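Local coordinates for protein putative peptidase M23 (Pseudomonas aeruginosa PAO1, PDB 2HSI) that binds zinc and probably acts as a metalloendopeptidase of the M23 family, many of whose members cleave peptides of the bacterial cell wall, at residues A189-A195 against G243-V249; Q137-Y141 against N210-F215; L152-K156 against I275-A279. One frame throughout, in Å; residues are numbered along the deposited sequence.

Contact 1. Residues A189-A195 against G243-V249; sequences AGTPIKA and GGVLGKV
Ile193 swings CG1 beside its own backbone N (chi1 -61°), while Val249 sets CG1 anti to N (chi1 173°) and turns CG2 to the N side; the two side chains thus cross at about a right angle, Ile193 CG1 lying 3.8 Å from Val249 CG2. Branched aliphatics suit the buried face that this small sheet turns toward Phe226 and Met260. Six backbone hydrogen bonds join the antiparallel segments. Opposite Ile193 stand two residues, Leu246 and Gly247: Ile193 O accepts from Leu246 N at 2.7 Å, and Ile193 N donates to Gly247 O at 2.8 Å. This is a classic beta bulge, with Leu246 near helical angles and its CB 3.6 Å from Ile193 O. Gly190, before strand 192-194, and Gly243, before 245-248, have backbone angles at which a CB would jam against the preceding carbonyl oxygen, so glycine fits. Lys194 rests CG on Gly243 O at 3.4 Å and sends its ammonium to a salt bridge with Asp159. Strand 231-232 flanks 245-248 as the third strand of this small sheet; Ile193 and Leu246 pack on Phe226 of strand 222-229, and Ile193 and Val249 on Met260 of strand 260-266, the strand that carries the zinc ligand His261.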
ATOM      1  N   ALA A 189      -1.045 -23.474  -0.655  1.00 39.54           N
ATOM      2  CA  ALA A 189      -1.827 -23.145  -1.843  1.00 38.72           C
ATOM      3  C   ALA A 189      -3.309 -23.434  -1.621  1.00 40.65           C
ATOM      4  O   ALA A 189      -3.671 -24.453  -1.025  1.00 42.71           O
ATOM      5  CB  ALA A 189      -1.311 -23.914  -3.053  1.00 39.46           C
ATOM      6  N   GLY A 190      -4.159 -22.521  -2.084  1.00 35.79           N
ATOM      7  CA  GLY A 190      -5.600 -22.648  -1.893  1.00 34.16           C
ATOM      8  C   GLY A 190      -6.164 -21.912  -0.689  1.00 32.42           C
ATOM      9  O   GLY A 190      -7.379 -21.854  -0.514  1.00 35.39           O
ATOM     10  N   THR A 191      -5.286 -21.369   0.154  1.00 30.90           N
ATOM     11  CA  THR A 191      -5.700 -20.509   1.265  1.00 31.12           C
ATOM     12  C   THR A 191      -6.391 -19.256   0.703  1.00 28.78           C
ATOM     13  O   THR A 191      -5.845 -18.617  -0.188  1.00 23.06           O
ATOM     14  CB  THR A 191      -4.479 -20.113   2.132  1.00 35.22           C
ATOM     15  OG1 THR A 191      -3.839 -21.297   2.630  1.00 37.29           O
ATOM     16  CG2 THR A 191      -4.880 -19.224   3.307  1.00 25.28           C
ATOM     17  N   PRO A 192      -7.612 -18.932   1.190  1.00 26.56           N
ATOM     18  CA  PRO A 192      -8.320 -17.737   0.705  1.00 25.80           C
ATOM     19  C   PRO A 192      -7.634 -16.446   1.150  1.00 28.62           C
ATOM     20  O   PRO A 192      -7.181 -16.358   2.292  1.00 23.44           O
ATOM     21  CB  PRO A 192      -9.706 -17.849   1.359  1.00 30.52           C
ATOM     22  CG  PRO A 192      -9.805 -19.264   1.850  1.00 34.47           C
ATOM     23  CD  PRO A 192      -8.406 -19.656   2.198  1.00 33.42           C
ATOM     24  N   ILE A 193      -7.543 -15.478   0.235  1.00 24.24           N
ATOM     25  CA  ILE A 193      -6.926 -14.177   0.501  1.00 27.11           C
ATOM     26  C   ILE A 193      -8.029 -13.143   0.633  1.00 21.58           C
ATOM     27  O   ILE A 193      -8.839 -12.981  -0.279  1.00 22.30           O
ATOM     28  CB  ILE A 193      -5.927 -13.761  -0.621  1.00 25.47           C
ATOM     29  CG1 ILE A 193      -4.791 -14.785  -0.728  1.00 29.43           C
ATOM     30  CG2 ILE A 193      -5.336 -12.369  -0.347  1.00 24.71           C
ATOM     31  CD1 ILE A 193      -3.909 -14.611  -1.963  1.00 25.25           C
ATOM     32  N   LYS A 194      -8.054 -12.459   1.772  1.00 21.73           N
ATOM     33  CA  LYS A 194      -9.106 -11.491   2.069  1.00 19.91           C
ATOM     34  C   LYS A 194      -8.615 -10.044   1.992  1.00 18.03           C
ATOM     35  O   LYS A 194      -7.470  -9.762   2.329  1.00 21.82           O
ATOM     36  CB  LYS A 194      -9.759 -11.805   3.414  1.00 24.47           C
ATOM     37  CG  LYS A 194     -10.544 -13.127   3.420  1.00 31.23           C
ATOM     38  CD  LYS A 194     -10.625 -13.738   4.810  1.00 51.61           C
ATOM     39  CE  LYS A 194      -9.335 -14.467   5.173  1.00 65.28           C
ATOM     40  NZ  LYS A 194      -9.362 -15.015   6.556  1.00 68.68           N
ATOM     41  N   ALA A 195      -9.479  -9.147   1.509  1.00 20.65           N
ATOM     42  CA  ALA A 195      -9.166  -7.710   1.439  1.00 17.97           C
ATOM     43  C   ALA A 195      -8.867  -7.163   2.835  1.00 15.07           C
ATOM     44  O   ALA A 195      -9.695  -7.287   3.742  1.00 18.43           O
ATOM     45  CB  ALA A 195     -10.308  -6.947   0.805  1.00 20.83           C
ATOM     46  N   GLY A 243     -12.341  -7.787   4.182  1.00 21.70           N
ATOM     47  CA  GLY A 243     -12.635  -9.207   4.387  1.00 21.27           C
ATOM     48  C   GLY A 243     -13.173  -9.956   3.181  1.00 19.88           C
ATOM     49  O   GLY A 243     -13.305 -11.178   3.226  1.00 21.79           O
ATOM     50  N   GLY A 244     -13.497  -9.232   2.108  1.00 22.79           N
ATOM     51  CA  GLY A 244     -13.971  -9.849   0.863  1.00 21.10           C
ATOM     52  C   GLY A 244     -12.895 -10.747   0.289  1.00 27.24           C
ATOM     53  O   GLY A 244     -11.718 -10.384   0.310  1.00 22.22           O
ATOM     54  N   VAL A 245     -13.289 -11.928  -0.197  1.00 24.88           N
ATOM     55  CA  VAL A 245     -12.328 -12.887  -0.771  1.00 25.06           C
ATOM     56  C   VAL A 245     -11.849 -12.421  -2.149  1.00 21.34           C
ATOM     57  O   VAL A 245     -12.640 -12.268  -3.082  1.00 23.17           O
ATOM     58  CB  VAL A 245     -12.904 -14.337  -0.851  1.00 25.93           C
ATOM     59  CG1 VAL A 245     -11.886 -15.293  -1.476  1.00 25.63           C
ATOM     60  CG2 VAL A 245     -13.330 -14.842   0.534  1.00 25.81           C
ATOM     61  N   LEU A 246     -10.547 -12.184  -2.263  1.00 18.93           N
ATOM     62  CA  LEU A 246      -9.945 -11.753  -3.532  1.00 18.99           C
ATOM     63  C   LEU A 246      -9.598 -12.932  -4.434  1.00 23.82           C
ATOM     64  O   LEU A 246      -9.688 -12.838  -5.659  1.00 18.90           O
ATOM     65  CB  LEU A 246      -8.682 -10.920  -3.257  1.00 18.85           C
ATOM     66  CG  LEU A 246      -8.926  -9.663  -2.413  1.00 24.44           C
ATOM     67  CD1 LEU A 246      -7.604  -8.969  -2.108  1.00 23.44           C
ATOM     68  CD2 LEU A 246      -9.905  -8.710  -3.108  1.00 19.85           C
ATOM     69  N   GLY A 247      -9.202 -14.036  -3.809  1.00 25.32           N
ATOM     70  CA  GLY A 247      -8.734 -15.212  -4.521  1.00 21.14           C
ATOM     71  C   GLY A 247      -8.028 -16.161  -3.583  1.00 21.75           C
ATOM     72  O   GLY A 247      -8.243 -16.112  -2.372  1.00 26.16           O
ATOM     73  N   LYS A 248      -7.183 -17.023  -4.144  1.00 23.54           N
ATOM     74  CA  LYS A 248      -6.559 -18.115  -3.408  1.00 26.58           C
ATOM     75  C   LYS A 248      -5.034 -18.098  -3.588  1.00 23.50           C
ATOM     76  O   LYS A 248      -4.542 -17.795  -4.681  1.00 20.74           O
ATOM     77  CB  LYS A 248      -7.135 -19.468  -3.887  1.00 29.51           C
ATOM     78  CG  LYS A 248      -8.371 -20.034  -3.138  1.00 37.04           C
ATOM     79  CD  LYS A 248      -9.559 -19.086  -3.032  1.00 39.80           C
ATOM     80  CE  LYS A 248     -10.890 -19.808  -2.887  1.00 51.95           C
ATOM     81  NZ  LYS A 248     -11.461 -20.164  -4.222  1.00 54.83           N
ATOM     82  N   VAL A 249      -4.302 -18.422  -2.521  1.00 25.22           N
ATOM     83  CA  VAL A 249      -2.826 -18.529  -2.544  1.00 25.15           C
ATOM     84  C   VAL A 249      -2.333 -19.546  -3.593  1.00 30.17           C
ATOM     85  O   VAL A 249      -2.962 -20.583  -3.805  1.00 29.68           O
ATOM     86  CB  VAL A 249      -2.257 -18.870  -1.120  1.00 27.75           C
ATOM     87  CG1 VAL A 249      -0.746 -19.155  -1.141  1.00 26.27           C
ATOM     88  CG2 VAL A 249      -2.530 -17.737  -0.149  1.00 32.30           C
TER

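Contact 2. Residues Q137-Y141 against N210-F215; sequences QTAAY and NGKTVF
Gln137 reaches from the helix to Asn210 with a single amide-to-amide bond. Its CG stands beside the backbone N (chi1 -74°) and the chain runs extended from there, carrying the amide past Phe215. Asn210 ND2 donates to Gln137 OE1 at 2.7 Å, bent to 145° at the hydrogen, yet the donor meets a lone pair in the carbonyl plane and the acceptor lies in the plane of the Asn210 amide. The two amides are almost perpendicular. Gln137 NE2 gives a hydrogen bond to Glu133 O one turn back, and a weak one to a water that also takes Asn210 N at 3.2 Å. On the way, the aliphatic part of Gln137 does apolar work: CG lies 3.6 Å from Phe215 CZ.

Phe215 directs its edge at the face of Tyr141 in a T-shaped (edge-to-face) stack, planes at 59°, with Phe215 CE1 over the middle of that ring and 3.4 Å from Tyr141 CZ. Ala140 is small enough to bring the helix close: its CB sits over a face of Phe215, 4.0 Å from the ring centroid, a CH-pi contact. Thr213 bonds OG1 to Gly211 O at 2.8 Å, from above the carbonyl plane, leaving CG2 turned toward the glutamine amide.

Tyr141 also has a cation-pi contact with Arg270, so its pi cloud probably interacts favourably with both the guanidinium and the weakly positive ring hydrogens of Phe215. Beside this apolar packing, Gln137 OE1 accepts from Asn210 while NE2 donates to Glu133 O, which is consistent with the modelled orientation of the amide; the bond probably restricts Asn210, whose side chain lies about 8 Å from the zinc ion but is not a ligand of it.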
ATOM      1  N   GLN A 137       1.737  -2.214 -13.839  1.00 13.77           N
ATOM      2  CA  GLN A 137       1.855  -2.247 -12.388  1.00 16.76           C
ATOM      3  C   GLN A 137       2.324  -0.908 -11.812  1.00 19.80           C
ATOM      4  O   GLN A 137       1.837  -0.471 -10.765  1.00 17.86           O
ATOM      5  CB  GLN A 137       2.763  -3.389 -11.954  1.00 19.33           C
ATOM      6  CG  GLN A 137       2.093  -4.745 -12.097  1.00 24.36           C
ATOM      7  CD  GLN A 137       3.032  -5.901 -11.850  1.00 27.68           C
ATOM      8  OE1 GLN A 137       3.022  -6.494 -10.778  1.00 22.31           O
ATOM      9  NE2 GLN A 137       3.847  -6.237 -12.851  1.00 25.67           N
ATOM     10  N   THR A 138       3.256  -0.262 -12.514  1.00 19.10           N
ATOM     11  CA  THR A 138       3.747   1.071 -12.139  1.00 21.54           C
ATOM     12  C   THR A 138       2.601   2.108 -12.151  1.00 20.25           C
ATOM     13  O   THR A 138       2.420   2.868 -11.179  1.00 21.65           O
ATOM     14  CB  THR A 138       4.932   1.497 -13.056  1.00 24.46           C
ATOM     15  OG1 THR A 138       6.021   0.576 -12.880  1.00 25.20           O
ATOM     16  CG2 THR A 138       5.412   2.902 -12.727  1.00 25.02           C
ATOM     17  N   ALA A 139       1.809   2.094 -13.222  1.00 19.99           N
ATOM     18  CA  ALA A 139       0.627   2.953 -13.335  1.00 20.99           C
ATOM     19  C   ALA A 139      -0.392   2.709 -12.223  1.00 19.19           C
ATOM     20  O   ALA A 139      -0.948   3.663 -11.681  1.00 20.68           O
ATOM     21  CB  ALA A 139      -0.024   2.796 -14.695  1.00 24.03           C
ATOM     22  N   ALA A 140      -0.618   1.438 -11.874  1.00 17.96           N
ATOM     23  CA  ALA A 140      -1.595   1.093 -10.826  1.00 20.03           C
ATOM     24  C   ALA A 140      -1.227   1.659  -9.448  1.00 20.05           C
ATOM     25  O   ALA A 140      -2.075   2.219  -8.750  1.00 17.21           O
ATOM     26  CB  ALA A 140      -1.784  -0.398 -10.741  1.00 15.91           C
ATOM     27  N   TYR A 141       0.037   1.528  -9.060  1.00 18.52           N
ATOM     28  CA  TYR A 141       0.498   2.117  -7.797  1.00 15.47           C
ATOM     29  C   TYR A 141       0.377   3.647  -7.737  1.00 16.57           C
ATOM     30  O   TYR A 141       0.266   4.218  -6.647  1.00 19.02           O
ATOM     31  CB  TYR A 141       1.934   1.713  -7.518  1.00 20.97           C
ATOM     32  CG  TYR A 141       2.137   0.282  -7.074  1.00 18.57           C
ATOM     33  CD1 TYR A 141       1.420  -0.269  -5.998  1.00 17.47           C
ATOM     34  CD2 TYR A 141       3.097  -0.507  -7.698  1.00 25.14           C
ATOM     35  CE1 TYR A 141       1.654  -1.586  -5.576  1.00 18.57           C
ATOM     36  CE2 TYR A 141       3.336  -1.798  -7.292  1.00 19.28           C
ATOM     37  CZ  TYR A 141       2.620  -2.340  -6.238  1.00 22.80           C
ATOM     38  OH  TYR A 141       2.890  -3.637  -5.881  1.00 24.53           O
ATOM     39  N   ASN A 210       5.438 -12.014 -11.518  1.00 25.52           N
ATOM     40  CA  ASN A 210       4.508 -11.981 -10.387  1.00 23.17           C
ATOM     41  C   ASN A 210       3.344 -12.966 -10.460  1.00 21.47           C
ATOM     42  O   ASN A 210       2.637 -13.134  -9.476  1.00 20.40           O
ATOM     43  CB  ASN A 210       3.974 -10.552 -10.182  1.00 22.57           C
ATOM     44  CG  ASN A 210       5.024  -9.608  -9.603  1.00 30.10           C
ATOM     45  OD1 ASN A 210       6.024 -10.053  -9.034  1.00 25.61           O
ATOM     46  ND2 ASN A 210       4.790  -8.300  -9.734  1.00 25.71           N
ATOM     47  N   GLY A 211       3.143 -13.606 -11.613  1.00 24.17           N
ATOM     48  CA  GLY A 211       2.002 -14.513 -11.795  1.00 20.84           C
ATOM     49  C   GLY A 211       0.661 -13.815 -11.678  1.00 16.61           C
ATOM     50  O   GLY A 211       0.537 -12.630 -12.037  1.00 16.42           O
ATOM     51  N   LYS A 212      -0.343 -14.538 -11.180  1.00 18.29           N
ATOM     52  CA  LYS A 212      -1.679 -13.953 -11.036  1.00 17.42           C
ATOM     53  C   LYS A 212      -1.636 -12.877  -9.957  1.00 13.24           C
ATOM     54  O   LYS A 212      -1.302 -13.141  -8.802  1.00 19.45           O
ATOM     55  CB  LYS A 212      -2.759 -15.000 -10.740  1.00 17.56           C
ATOM     56  CG  LYS A 212      -2.911 -16.068 -11.830  1.00 21.16           C
ATOM     57  CD  LYS A 212      -4.181 -16.872 -11.635  1.00 21.76           C
ATOM     58  CE  LYS A 212      -4.092 -18.203 -12.371  1.00 25.28           C
ATOM     59  NZ  LYS A 212      -3.715 -18.058 -13.802  1.00 19.22           N
ATOM     60  N   THR A 213      -1.942 -11.656 -10.376  1.00 15.96           N
ATOM     61  CA  THR A 213      -1.695 -10.475  -9.559  1.00 18.36           C
ATOM     62  C   THR A 213      -2.966  -9.677  -9.497  1.00 17.85           C
ATOM     63  O   THR A 213      -3.638  -9.533 -10.510  1.00 18.98           O
ATOM     64  CB  THR A 213      -0.553  -9.615 -10.164  1.00 18.48           C
ATOM     65  OG1 THR A 213       0.628 -10.413 -10.277  1.00 19.32           O
ATOM     66  CG2 THR A 213      -0.237  -8.379  -9.292  1.00 17.59           C
ATOM     67  N   VAL A 214      -3.300  -9.186  -8.302  1.00 16.67           N
ATOM     68  CA  VAL A 214      -4.460  -8.327  -8.111  1.00 19.71           C
ATOM     69  C   VAL A 214      -4.096  -7.085  -7.275  1.00 13.26           C
ATOM     70  O   VAL A 214      -3.415  -7.198  -6.268  1.00 20.50           O
ATOM     71  CB  VAL A 214      -5.683  -9.115  -7.516  1.00 18.42           C
ATOM     72  CG1 VAL A 214      -5.345  -9.815  -6.182  1.00 25.38           C
ATOM     73  CG2 VAL A 214      -6.912  -8.213  -7.385  1.00 22.42           C
ATOM     74  N   PHE A 215      -4.517  -5.912  -7.741  1.00 15.21           N
ATOM     75  CA  PHE A 215      -4.334  -4.653  -7.016  1.00 19.36           C
ATOM     76  C   PHE A 215      -5.687  -4.153  -6.511  1.00 17.20           C
ATOM     77  O   PHE A 215      -6.638  -4.052  -7.288  1.00 15.02           O
ATOM     78  CB  PHE A 215      -3.790  -3.558  -7.935  1.00 18.08           C
ATOM     79  CG  PHE A 215      -2.327  -3.685  -8.291  1.00 22.74           C
ATOM     80  CD1 PHE A 215      -1.442  -2.681  -7.938  1.00 18.69           C
ATOM     81  CD2 PHE A 215      -1.854  -4.745  -9.053  1.00 22.96           C
ATOM     82  CE1 PHE A 215      -0.105  -2.746  -8.309  1.00 18.54           C
ATOM     83  CE2 PHE A 215      -0.514  -4.822  -9.408  1.00 22.25           C
ATOM     84  CZ  PHE A 215       0.357  -3.826  -9.032  1.00 21.99           C
TER
HETATM   85  O   HOH W   1       5.604  -9.140 -12.931  1.00 25.48           O

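Contact 3. Residues L152-K156 against I275-A279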
ATOM      1  N   LEU A 152      -7.499   2.183   8.435  1.00 27.52           N
ATOM      2  CA  LEU A 152      -6.066   2.358   8.229  1.00 25.85           C
ATOM      3  C   LEU A 152      -5.286   1.245   8.892  1.00 21.92           C
ATOM      4  O   LEU A 152      -4.225   0.855   8.405  1.00 26.38           O
ATOM      5  CB  LEU A 152      -5.586   3.724   8.722  1.00 25.69           C
ATOM      6  CG  LEU A 152      -6.154   4.998   8.092  1.00 28.63           C
ATOM      7  CD1 LEU A 152      -5.492   6.211   8.748  1.00 29.36           C
ATOM      8  CD2 LEU A 152      -5.974   5.035   6.583  1.00 22.02           C
ATOM      9  N   MET A 153      -5.811   0.733  10.004  1.00 20.76           N
ATOM     10  CA  MET A 153      -5.298  -0.507  10.569  1.00 24.27           C
ATOM     11  C   MET A 153      -5.898  -1.644   9.761  1.00 22.64           C
ATOM     12  O   MET A 153      -7.127  -1.803   9.703  1.00 29.20           O
ATOM     13  CB  MET A 153      -5.635  -0.660  12.054  1.00 25.22           C
ATOM     14  CG  MET A 153      -4.977  -1.892  12.685  1.00 37.75           C
ATOM     15  SD  MET A 153      -5.236  -2.120  14.459  1.00 48.62           S
ATOM     16  CE  MET A 153      -4.076  -3.452  14.796  1.00 42.70           C
ATOM     17  N   LEU A 154      -5.026  -2.426   9.140  1.00 23.13           N
ATOM     18  CA  LEU A 154      -5.431  -3.446   8.176  1.00 21.92           C
ATOM     19  C   LEU A 154      -5.527  -4.824   8.803  1.00 30.74           C
ATOM     20  O   LEU A 154      -4.785  -5.145   9.737  1.00 22.32           O
ATOM     21  CB  LEU A 154      -4.435  -3.481   7.012  1.00 21.69           C
ATOM     22  CG  LEU A 154      -4.254  -2.202   6.196  1.00 22.13           C
ATOM     23  CD1 LEU A 154      -3.242  -2.404   5.075  1.00 17.64           C
ATOM     24  CD2 LEU A 154      -5.585  -1.725   5.648  1.00 17.50           C
ATOM     25  N   ASP A 155      -6.450  -5.634   8.290  1.00 25.17           N
ATOM     26  CA  ASP A 155      -6.501  -7.036   8.661  1.00 26.59           C
ATOM     27  C   ASP A 155      -5.412  -7.774   7.917  1.00 27.95           C
ATOM     28  O   ASP A 155      -5.056  -7.399   6.802  1.00 25.36           O
ATOM     29  CB  ASP A 155      -7.837  -7.664   8.279  1.00 26.69           C
ATOM     30  CG  ASP A 155      -9.004  -7.091   9.045  1.00 28.28           C
ATOM     31  OD1 ASP A 155      -8.808  -6.508  10.133  1.00 27.47           O
ATOM     32  OD2 ASP A 155     -10.135  -7.245   8.549  1.00 28.89           O
ATOM     33  N   LYS A 156      -4.889  -8.825   8.539  1.00 24.62           N
ATOM     34  CA  LYS A 156      -4.076  -9.804   7.832  1.00 31.41           C
ATOM     35  C   LYS A 156      -4.927 -10.385   6.702  1.00 25.96           C
ATOM     36  O   LYS A 156      -6.089 -10.730   6.919  1.00 29.16           O
ATOM     37  CB  LYS A 156      -3.624 -10.919   8.774  1.00 31.63           C
ATOM     38  CG  LYS A 156      -2.571 -10.501   9.778  1.00 39.19           C
ATOM     39  CD  LYS A 156      -2.350 -11.580  10.822  1.00 46.04           C
ATOM     40  CE  LYS A 156      -1.726 -12.815  10.209  1.00 48.69           C
ATOM     41  NZ  LYS A 156      -1.535 -13.891  11.217  1.00 53.94           N
ATOM     42  N   ILE A 275       3.575  -2.853   9.637  1.00 19.47           N
ATOM     43  CA  ILE A 275       3.187  -1.613  10.337  1.00 26.97           C
ATOM     44  C   ILE A 275       1.660  -1.531  10.501  1.00 25.10           C
ATOM     45  O   ILE A 275       1.146  -1.248  11.590  1.00 21.91           O
ATOM     46  CB  ILE A 275       3.737  -0.364   9.581  1.00 23.21           C
ATOM     47  CG1 ILE A 275       5.271  -0.350   9.612  1.00 25.04           C
ATOM     48  CG2 ILE A 275       3.153   0.969  10.137  1.00 21.14           C
ATOM     49  CD1 ILE A 275       5.894   0.675   8.700  1.00 26.00           C
ATOM     50  N   PHE A 276       0.950  -1.850   9.421  1.00 23.90           N
ATOM     51  CA  PHE A 276      -0.503  -1.732   9.353  1.00 21.28           C
ATOM     52  C   PHE A 276      -1.267  -2.816  10.113  1.00 25.99           C
ATOM     53  O   PHE A 276      -2.432  -2.628  10.455  1.00 25.81           O
ATOM     54  CB  PHE A 276      -0.942  -1.705   7.884  1.00 24.11           C
ATOM     55  CG  PHE A 276      -0.371  -0.551   7.117  1.00 21.65           C
ATOM     56  CD1 PHE A 276      -1.056   0.658   7.053  1.00 18.19           C
ATOM     57  CD2 PHE A 276       0.866  -0.661   6.490  1.00 20.25           C
ATOM     58  CE1 PHE A 276      -0.528   1.735   6.364  1.00 24.64           C
ATOM     59  CE2 PHE A 276       1.402   0.414   5.810  1.00 23.37           C
ATOM     60  CZ  PHE A 276       0.701   1.613   5.743  1.00 18.22           C
ATOM     61  N   ILE A 277      -0.621  -3.950  10.358  1.00 27.06           N
ATOM     62  CA  ILE A 277      -1.260  -5.037  11.108  1.00 32.56           C
ATOM     63  C   ILE A 277      -0.817  -5.045  12.581  1.00 34.24           C
ATOM     64  O   ILE A 277      -1.291  -5.856  13.375  1.00 38.65           O
ATOM     65  CB  ILE A 277      -1.061  -6.435  10.418  1.00 32.29           C
ATOM     66  CG1 ILE A 277       0.421  -6.829  10.363  1.00 33.25           C
ATOM     67  CG2 ILE A 277      -1.702  -6.442   9.008  1.00 25.85           C
ATOM     68  CD1 ILE A 277       0.687  -8.212   9.765  1.00 34.47           C
ATOM     69  N   GLY A 278       0.081  -4.123  12.926  1.00 35.80           N
ATOM     70  CA  GLY A 278       0.611  -3.991  14.286  1.00 41.96           C
ATOM     71  C   GLY A 278       1.817  -4.864  14.610  1.00 44.22           C
ATOM     72  O   GLY A 278       2.012  -5.237  15.768  1.00 45.50           O
ATOM     73  N   ALA A 279       2.638  -5.161  13.602  1.00 42.48           N
ATOM     74  CA  ALA A 279       3.746  -6.112  13.747  1.00 48.26           C
ATOM     75  C   ALA A 279       5.144  -5.560  13.399  1.00 52.86           C
ATOM     76  O   ALA A 279       6.048  -6.326  13.064  1.00 54.66           O
ATOM     77  CB  ALA A 279       3.449  -7.385  12.944  1.00 47.22           C
TER
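Phe276 meets the 152-156 segment with its side chain and its carbonyl. The side chain lies alongside that of Leu154, both pointing the same way, with Phe276 CB 3.7 Å from Leu154 CD1. The ring presents its edge to the loop backbone, Phe276 CD1 coming within 3.5 Å of Leu152 O, which lies near the ring plane. Phe276 O accepts a hydrogen bond from Leu154 N at 2.9 Å; the donor stands 40° out of the carbonyl plane. The same oxygen is brushed by Met153 CG at 3.5 Å. This carbonyl belongs to helix 273-277, short and weakly bonded, which follows strand 269-271. Leu154 packs on Trp262, and Phe276 on Val264 and Leu266, all in strand 260-266 of the large antiparallel sheet, so apolar residues suit both; Phe276 also touches Leu31 of helix 26-31. Ile277 comes next, with CG1 in the crowded position between N and the carbonyl carbon (chi1 63°). That rotation directs CG2 onto Leu154 O, 3.4 Å away, while the Ile277 and Lys156 side chains cross at about a right angle, CD1 lying 4.0 Å from Lys156 CG; the ammonium of Lys156 goes on to Gly160 O. The extended Met153 brings CE within 3.9 Å of Ile277 O. Gly278 then leaves the helix in a Schellman motif, at positive phi, where a CB would jam against the preceding carbonyl oxygen.

In the fold
After helix 26-31 and the N-terminal six-stranded sheet, the chain reaches 137-141 at the end of helix 127-141, then the loop 152-156, then 189-195. The first return is 210-215, which closes contact 2 and pins the helix to strand 213-219. Next 243-249 closes contact 1, pairing strands 192-194 and 245-248 in a small sheet. Last, 275-279 closes contact 3 and brings the C-terminal helix onto the loop between helix 127-141 and strand 183-185. Contact 1 therefore falls wholly within the span of contact 3, while contact 2 crosses both. Contacts 2 and 3 lie on opposite sides of the chain's centre, about 21 Å apart between centres.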